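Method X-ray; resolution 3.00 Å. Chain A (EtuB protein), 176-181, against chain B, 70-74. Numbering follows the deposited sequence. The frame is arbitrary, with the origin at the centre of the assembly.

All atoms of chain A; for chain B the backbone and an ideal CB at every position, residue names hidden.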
# COMPACT_ATOMS: atom_id res chain seq x y z
N GLY A 176 16.70 1.89 1.11
CA GLY A 176 15.26 2.04 1.00
C GLY A 176 14.59 1.60 2.28
O GLY A 176 14.85 0.51 2.78
N SER A 177 13.73 2.47 2.81
CA SER A 177 12.97 2.19 4.02
C SER A 177 11.48 2.28 3.68
O SER A 177 11.13 2.66 2.55
CB SER A 177 13.34 3.20 5.08
OG SER A 177 12.93 4.49 4.68
N PRO A 178 10.58 1.96 4.64
CA PRO A 178 9.16 1.90 4.31
C PRO A 178 8.57 3.16 3.71
O PRO A 178 7.57 3.10 3.02
CB PRO A 178 8.50 1.63 5.66
CG PRO A 178 9.53 0.90 6.41
CD PRO A 178 10.81 1.60 6.05
N THR A 179 9.20 4.30 3.95
CA THR A 179 8.55 5.57 3.72
C THR A 179 9.49 6.68 3.21
O THR A 179 9.03 7.78 2.93
CB THR A 179 7.76 5.93 5.00
OG1 THR A 179 6.39 5.56 4.79
CG2 THR A 179 7.89 7.42 5.44
N ASN A 180 10.78 6.37 3.06
CA ASN A 180 11.72 7.34 2.51
C ASN A 180 11.54 7.57 1.01
O ASN A 180 12.30 8.31 0.40
CB ASN A 180 13.18 6.99 2.85
CG ASN A 180 13.74 5.84 2.01
OD1 ASN A 180 13.02 5.06 1.38
ND2 ASN A 180 15.05 5.72 2.03
N GLY A 181 10.54 6.93 0.41
CA GLY A 181 10.19 7.17 -0.98
C GLY A 181 10.85 6.22 -1.96
O GLY A 181 10.53 6.26 -3.15
N UNK B 70 10.68 7.38 12.57
CA UNK B 70 9.40 6.69 12.73
C UNK B 70 8.72 6.62 11.37
O UNK B 70 8.31 7.64 10.85
CB UNK B 70 8.51 7.40 13.75
N UNK B 71 8.58 5.42 10.81
CA UNK B 71 7.94 5.23 9.51
C UNK B 71 6.81 4.21 9.55
O UNK B 71 6.83 3.26 10.35
CB UNK B 71 8.98 4.80 8.48
N UNK B 72 5.81 4.40 8.68
CA UNK B 72 4.61 3.57 8.65
C UNK B 72 4.33 2.95 7.28
O UNK B 72 3.76 3.63 6.43
CB UNK B 72 3.40 4.40 9.08
N UNK B 73 4.70 1.66 7.05
CA UNK B 73 3.99 0.88 5.97
C UNK B 73 2.63 0.82 6.64
O UNK B 73 2.57 1.37 7.72
CB UNK B 73 4.59 -0.49 5.63
N UNK B 74 1.52 0.22 6.20
CA UNK B 74 1.01 -0.38 4.95
C UNK B 74 1.25 -1.83 4.92
O UNK B 74 1.82 -2.39 3.99
CB UNK B 74 1.65 0.26 3.72

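Position 70 of chain B lies in a strand, with phi/psi of -126/113. Its CA-to-CB bond points away from chain A, and nothing of residues 176-181 comes within 5.5 Å of the ideal CB. Chain A therefore sets no requirement here. The extended backbone suits a beta-branched residue, but many others would fit. The deposited residue is Ile B70, with chi1 in m and chi2 in t. Its side chain makes no contact with the chain A stretch.

Position 71 faces chain A. The backbone is still extended, at -126/150, and CA-to-CB points toward chain A. The ideal CB is 3.9 Å from CB of Thr A179 and 4.3 Å from CB of Pro A178. OG of Ser A177 is further off, 5.5 Å from that ideal CB, so a side chain must extend to meet it. Chain A offers two donors in this direction, the hydroxyl of Ser A177 and the backbone N-H of Thr A179. The turn is already braced from within, since N of Ser A177 donates to OD1 of Asn A180 at 3.0 Å, and N of Asn A180 donates to OG of Ser A177 at 3.3 Å. An acceptor on a side chain of moderate length is called for. Glutamate or glutamine would suit; aspartate or asparagine has less reach. No charged group of chain A in this stretch decides between acid and amide.

The deposited residue is Glu B71, with chi1 in m and chi2 in t. The extended chi2 carries the carboxylate to the turn. OG of Ser A177 donates a hydrogen bond to OE1 of Glu B71 at 2.7 Å. N of Thr A179 also donates to OE1 of Glu B71, at 2.9 Å, but the angle of 125° makes this bond weak. N of Pro A178 is 3.4 Å from the same OE1 and has no hydrogen to share. One carboxylate oxygen thus gathers two donors from the turn. Glu B71 has the largest area covered by the other stretch of any residue here.

At position 72 CA-to-CB points away, and the ideal CB is 5.4 Å from OG1 of Thr A179. Chain A asks for little, and many side chains would serve. The deposited residue is Leu B72. Its closest contact is through the backbone: its O lies 3.7 Å from OG1 of Thr A179.

At position 73 CA-to-CB points sideways, with phi/psi of -67/-179. The ideal CB is 4.4 Å from CB of Pro A178, an apolar surface. A compact apolar residue would suit, such as alanine, valine or proline, and the phi is compatible with proline. It is Pro B73. CD of Pro B73 lies 3.6 Å from CB of Pro A178, an apolar contact between the two prolines.

Position 74 follows a cis peptide bond and is out of reach of chain A. Its phi is positive, 94°, which would favour glycine. The deposited residue is Arg B74, whose guanidinium is hydrogen-bonded elsewhere in the structure.

Chain B 70-74: IELPR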
# COMPACT_ATOMS: atom_id res chain seq x y z
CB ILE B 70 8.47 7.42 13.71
CG1 ILE B 70 9.18 7.69 15.03
CG2 ILE B 70 7.17 6.63 13.91
CD1 ILE B 70 8.56 8.83 15.82
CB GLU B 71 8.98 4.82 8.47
CG GLU B 71 10.23 5.67 8.51
CD GLU B 71 11.22 5.35 7.40
OE1 GLU B 71 10.79 4.95 6.30
OE2 GLU B 71 12.44 5.52 7.64
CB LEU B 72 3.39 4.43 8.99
CG LEU B 72 2.95 4.90 10.38
CD1 LEU B 72 4.03 4.84 11.44
CD2 LEU B 72 2.39 6.32 10.30
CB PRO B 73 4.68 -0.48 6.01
CG PRO B 73 5.46 -0.53 7.34
CD PRO B 73 5.72 0.87 7.77
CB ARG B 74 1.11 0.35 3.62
CG ARG B 74 -0.21 0.01 2.80
CD ARG B 74 -1.51 0.25 3.66
NE ARG B 74 -2.75 -0.41 3.20
CZ ARG B 74 -3.41 -1.36 3.88
NH1 ARG B 74 -2.95 -1.81 5.04
NH2 ARG B 74 -4.53 -1.89 3.40
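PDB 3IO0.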